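Local coordinates for extracellular solute-binding protein, family 7 (Colwellia psychrerythraea, PDB 4PET) that binds pyruvate together with a calcium ion, and probably serves as the periplasmic solute-binding component of a TRAP transport system, at residues Phe113-Trp123 and Leu332-Thr343. Sequence-based numbering, arbitrary orientation.
Sequences FGMIASEQHAW and LNDYKHQIRAWT
Leu332 lays its CD2 over the centre of the Trp123 six-membered ring, 3.5 Å from the centroid. The Trp123 indole edge in turn meets the face of Tyr335, planes 61° apart, and Trp123 CA rests above that same ring. Selenomethionine Met115 sets SE at the Tyr335 edge, 3.8 Å from CD2, a Met-aromatic contact, and the bend at chi3 (-77°) turns its CE toward Leu332 CD2. Beside this apolar patch, Arg340 grips Glu119 side-on and almost coplanar: NE reaches OE1 at 3.1 Å and NH2 reaches OE2 at 3.0 Å, both on syn lone pairs and nearly straight. From the anti sides, both tilted out of the carboxylate plane, Thr343 OG1 donates to OE1 at 2.6 Å and Ile116 N, at the N-cap position of helix 117-126, to OE2. Arg340 NH2 also reaches Gly114 O at 3.2 Å, an oxygen shared with Tyr350 of the second subunit. An alanine in place of Glu119 would probably leave the Arg340 guanidinium without its countercharge and Ile116 N and Thr343 without their acceptor. Four donors on one carboxylate fix its rotation and probably favour its charged form, so helix 323-353 is tied to the start of helix 117-126 by directional polar bonds as well as by packing.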
loop_
_atom_site.group_PDB
_atom_site.type_symbol
_atom_site.label_atom_id
_atom_site.label_comp_id
_atom_site.label_asym_id
_atom_site.label_seq_id
_atom_site.Cartn_x
_atom_site.Cartn_y
_atom_site.Cartn_z
ATOM N N PHE A 113 14.095 -3.101 -11.906
ATOM C CA PHE A 113 13.374 -4.338 -12.189
ATOM C C PHE A 113 12.916 -5.107 -10.936
ATOM O O PHE A 113 12.489 -6.262 -11.017
ATOM C CB PHE A 113 14.201 -5.212 -13.149
ATOM C CG PHE A 113 14.723 -4.442 -14.318
ATOM C CD1 PHE A 113 13.868 -4.022 -15.325
ATOM C CD2 PHE A 113 16.039 -4.085 -14.398
ATOM C CE1 PHE A 113 14.342 -3.277 -16.388
ATOM C CE2 PHE A 113 16.516 -3.333 -15.469
ATOM C CZ PHE A 113 15.665 -2.950 -16.459
ATOM N N GLY A 114 12.899 -4.430 -9.796
ATOM C CA GLY A 114 12.464 -5.052 -8.552
ATOM C C GLY A 114 10.987 -4.935 -8.232
ATOM O O GLY A 114 10.113 -4.973 -9.126
HETATM N N MSE A 115 10.693 -4.822 -6.943
HETATM C CA MSE A 115 9.309 -4.917 -6.476
HETATM C C MSE A 115 8.593 -3.599 -6.547
HETATM O O MSE A 115 9.215 -2.540 -6.400
HETATM C CB MSE A 115 9.268 -5.433 -5.039
HETATM C CG MSE A 115 9.390 -6.928 -5.005
HETATM SE SE MSE A 115 9.474 -7.643 -3.204
HETATM C CE MSE A 115 11.293 -7.198 -2.808
ATOM N N ILE A 116 7.287 -3.662 -6.797
ATOM C CA ILE A 116 6.443 -2.473 -6.653
ATOM C C ILE A 116 6.182 -2.243 -5.193
ATOM O O ILE A 116 6.576 -3.070 -4.347
ATOM C CB ILE A 116 5.139 -2.582 -7.435
ATOM C CG1 ILE A 116 4.278 -3.749 -6.950
ATOM C CG2 ILE A 116 5.475 -2.775 -8.896
ATOM C CD1 ILE A 116 2.925 -3.841 -7.692
ATOM N N ALA A 117 5.509 -1.143 -4.875
ATOM C CA ALA A 117 5.403 -0.714 -3.482
ATOM C C ALA A 117 4.674 -1.725 -2.598
ATOM O O ALA A 117 5.115 -2.022 -1.484
ATOM C CB ALA A 117 4.743 0.659 -3.382
ATOM N N SER A 118 3.551 -2.247 -3.079
ATOM C CA SER A 118 2.745 -3.115 -2.232
ATOM C C SER A 118 3.527 -4.393 -1.937
ATOM O O SER A 118 3.435 -4.954 -0.854
ATOM C CB SER A 118 1.436 -3.443 -2.918
ATOM O OG SER A 118 1.703 -4.167 -4.112
ATOM N N GLU A 119 4.311 -4.835 -2.904
ATOM C CA GLU A 119 5.184 -6.005 -2.725
ATOM C C GLU A 119 6.296 -5.728 -1.726
ATOM O O GLU A 119 6.607 -6.557 -0.859
ATOM C CB GLU A 119 5.792 -6.408 -4.066
ATOM C CG GLU A 119 4.743 -6.803 -5.104
ATOM C CD GLU A 119 5.321 -7.131 -6.446
ATOM O OE1 GLU A 119 4.697 -7.922 -7.180
ATOM O OE2 GLU A 119 6.379 -6.577 -6.804
ATOM N N GLN A 120 6.918 -4.570 -1.854
ATOM C CA GLN A 120 8.057 -4.238 -1.017
ATOM C C GLN A 120 7.622 -4.087 0.442
ATOM O O GLN A 120 8.359 -4.464 1.355
ATOM C CB GLN A 120 8.760 -2.998 -1.528
ATOM C CG GLN A 120 10.086 -2.732 -0.849
ATOM C CD GLN A 120 10.568 -1.342 -1.167
ATOM O OE1 GLN A 120 9.804 -0.376 -1.082
ATOM N NE2 GLN A 120 11.810 -1.233 -1.574
ATOM N N HIS A 121 6.395 -3.636 0.678
ATOM C CA HIS A 121 5.921 -3.556 2.046
ATOM C C HIS A 121 5.760 -4.950 2.679
ATOM O O HIS A 121 6.117 -5.150 3.825
ATOM C CB HIS A 121 4.619 -2.769 2.091
ATOM C CG HIS A 121 4.807 -1.316 1.790
ATOM N ND1 HIS A 121 3.778 -0.497 1.373
ATOM C CD2 HIS A 121 5.908 -0.532 1.866
ATOM C CE1 HIS A 121 4.241 0.728 1.201
ATOM N NE2 HIS A 121 5.532 0.733 1.491
ATOM N N ALA A 122 5.253 -5.903 1.908
ATOM C CA ALA A 122 5.178 -7.283 2.328
ATOM C C ALA A 122 6.574 -7.775 2.653
ATOM O O ALA A 122 6.804 -8.470 3.675
ATOM C CB ALA A 122 4.570 -8.131 1.220
ATOM N N TRP A 123 7.501 -7.447 1.773
ATOM C CA TRP A 123 8.870 -7.899 1.946
ATOM C C TRP A 123 9.462 -7.332 3.232
ATOM O O TRP A 123 10.041 -8.102 4.013
ATOM C CB TRP A 123 9.753 -7.526 0.754
ATOM C CG TRP A 123 11.198 -7.885 0.977
ATOM C CD1 TRP A 123 11.735 -9.128 0.945
ATOM C CD2 TRP A 123 12.289 -6.985 1.288
ATOM N NE1 TRP A 123 13.084 -9.076 1.235
ATOM C CE2 TRP A 123 13.448 -7.772 1.443
ATOM C CE3 TRP A 123 12.390 -5.608 1.452
ATOM C CZ2 TRP A 123 14.702 -7.218 1.725
ATOM C CZ3 TRP A 123 13.632 -5.055 1.762
ATOM C CH2 TRP A 123 14.774 -5.857 1.889
ATOM N N LEU A 332 15.748 -10.615 -1.776
ATOM C CA LEU A 332 14.956 -9.771 -2.668
ATOM C C LEU A 332 14.515 -10.524 -3.906
ATOM O O LEU A 332 13.381 -10.366 -4.353
ATOM C CB LEU A 332 15.715 -8.528 -3.100
ATOM C CG LEU A 332 15.866 -7.439 -2.055
ATOM C CD1 LEU A 332 16.867 -6.422 -2.551
ATOM C CD2 LEU A 332 14.505 -6.765 -1.735
ATOM N N ASN A 333 15.421 -11.332 -4.452
ATOM C CA ASN A 333 15.176 -12.042 -5.693
ATOM C C ASN A 333 14.133 -13.171 -5.479
ATOM O O ASN A 333 13.140 -13.270 -6.204
ATOM C CB ASN A 333 16.512 -12.560 -6.263
ATOM C CG ASN A 333 16.335 -13.358 -7.543
ATOM O OD1 ASN A 333 16.580 -14.572 -7.581
ATOM N ND2 ASN A 333 15.918 -12.678 -8.602
ATOM N N ASP A 334 14.338 -13.981 -4.449
ATOM C CA ASP A 334 13.398 -15.055 -4.135
ATOM C C ASP A 334 12.058 -14.474 -3.736
ATOM O O ASP A 334 11.035 -14.992 -4.141
ATOM C CB ASP A 334 13.878 -15.885 -2.958
ATOM C CG ASP A 334 15.120 -16.666 -3.264
ATOM O OD1 ASP A 334 15.529 -16.666 -4.452
ATOM O OD2 ASP A 334 15.668 -17.259 -2.302
ATOM N N TYR A 335 12.067 -13.421 -2.920
ATOM C CA TYR A 335 10.814 -12.834 -2.476
ATOM C C TYR A 335 10.049 -12.241 -3.670
ATOM O O TYR A 335 8.860 -12.516 -3.845
ATOM C CB TYR A 335 10.980 -11.827 -1.336
ATOM C CG TYR A 335 9.648 -11.627 -0.597
ATOM C CD1 TYR A 335 9.282 -12.472 0.456
ATOM C CD2 TYR A 335 8.732 -10.640 -1.001
ATOM C CE1 TYR A 335 8.062 -12.328 1.107
ATOM C CE2 TYR A 335 7.517 -10.489 -0.355
ATOM C CZ TYR A 335 7.182 -11.334 0.694
ATOM O OH TYR A 335 5.964 -11.188 1.322
ATOM N N LYS A 336 10.730 -11.487 -4.522
ATOM C CA LYS A 336 10.080 -10.973 -5.719
ATOM C C LYS A 336 9.479 -12.098 -6.561
ATOM O O LYS A 336 8.339 -11.992 -6.990
ATOM C CB LYS A 336 11.025 -10.107 -6.542
ATOM C CG LYS A 336 10.348 -9.556 -7.808
ATOM C CD LYS A 336 11.312 -8.832 -8.700
ATOM C CE LYS A 336 12.399 -9.760 -9.186
ATOM N NZ LYS A 336 12.677 -9.557 -10.620
ATOM N N HIS A 337 10.209 -13.196 -6.759
ATOM C CA HIS A 337 9.669 -14.296 -7.559
ATOM C C HIS A 337 8.337 -14.806 -6.969
ATOM O O HIS A 337 7.376 -15.125 -7.705
ATOM C CB HIS A 337 10.706 -15.423 -7.674
ATOM C CG HIS A 337 10.193 -16.666 -8.332
ATOM N ND1 HIS A 337 10.006 -16.768 -9.696
ATOM C CD2 HIS A 337 9.823 -17.863 -7.813
ATOM C CE1 HIS A 337 9.547 -17.972 -9.990
ATOM N NE2 HIS A 337 9.432 -18.658 -8.866
ATOM N N GLN A 338 8.282 -14.874 -5.642
ATOM C CA GLN A 338 7.138 -15.442 -4.952
ATOM C C GLN A 338 5.936 -14.518 -4.971
ATOM O O GLN A 338 4.830 -14.934 -5.343
ATOM C CB GLN A 338 7.498 -15.751 -3.516
ATOM C CG GLN A 338 6.315 -16.138 -2.663
ATOM C CD GLN A 338 6.750 -16.641 -1.316
ATOM O OE1 GLN A 338 6.579 -15.970 -0.289
ATOM N NE2 GLN A 338 7.336 -17.820 -1.310
ATOM N N ILE A 339 6.164 -13.261 -4.597
ATOM C CA ILE A 339 5.066 -12.297 -4.503
ATOM C C ILE A 339 4.595 -11.816 -5.894
ATOM O O ILE A 339 3.405 -11.597 -6.088
ATOM C CB ILE A 339 5.447 -11.105 -3.581
ATOM C CG1 ILE A 339 4.214 -10.325 -3.161
ATOM C CG2 ILE A 339 6.490 -10.147 -4.252
ATOM C CD1 ILE A 339 3.328 -11.087 -2.262
ATOM N N ARG A 340 5.497 -11.715 -6.870
ATOM C CA ARG A 340 5.104 -11.233 -8.201
ATOM C C ARG A 340 4.086 -12.166 -8.814
ATOM O O ARG A 340 3.197 -11.755 -9.567
ATOM C CB ARG A 340 6.321 -11.147 -9.119
ATOM C CG ARG A 340 6.014 -10.826 -10.593
ATOM C CD ARG A 340 5.350 -9.465 -10.779
ATOM N NE ARG A 340 6.004 -8.445 -9.965
ATOM C CZ ARG A 340 7.036 -7.709 -10.371
ATOM N NH1 ARG A 340 7.533 -7.862 -11.587
ATOM N NH2 ARG A 340 7.569 -6.802 -9.563
ATOM N N ALA A 341 4.203 -13.446 -8.510
ATOM C CA ALA A 341 3.235 -14.389 -9.060
ATOM C C ALA A 341 1.820 -13.999 -8.600
ATOM O O ALA A 341 0.847 -14.073 -9.370
ATOM C CB ALA A 341 3.596 -15.820 -8.641
ATOM N N TRP A 342 1.696 -13.567 -7.352
ATOM C CA TRP A 342 0.397 -13.180 -6.809
ATOM C C TRP A 342 -0.081 -11.846 -7.378
ATOM O O TRP A 342 -1.269 -11.648 -7.650
ATOM C CB TRP A 342 0.467 -13.071 -5.279
ATOM C CG TRP A 342 -0.750 -12.387 -4.681
ATOM C CD1 TRP A 342 -0.761 -11.264 -3.903
ATOM C CD2 TRP A 342 -2.124 -12.768 -4.857
ATOM N NE1 TRP A 342 -2.049 -10.936 -3.572
ATOM C CE2 TRP A 342 -2.908 -11.835 -4.151
ATOM C CE3 TRP A 342 -2.763 -13.815 -5.528
ATOM C CZ2 TRP A 342 -4.304 -11.924 -4.090
ATOM C CZ3 TRP A 342 -4.144 -13.901 -5.471
ATOM C CH2 TRP A 342 -4.902 -12.960 -4.769
ATOM N N THR A 343 0.843 -10.905 -7.487
ATOM C CA THR A 343 0.554 -9.631 -8.124
ATOM C C THR A 343 0.019 -9.835 -9.536
ATOM O O THR A 343 -0.931 -9.176 -9.933
ATOM C CB THR A 343 1.843 -8.790 -8.196
ATOM O OG1 THR A 343 2.193 -8.356 -6.872
ATOM C CG2 THR A 343 1.671 -7.593 -9.138
HETATM O O HOH W 1 9.799 -6.725 -12.192
HETATM O O HOH W 2 0.263 -6.179 -6.123
#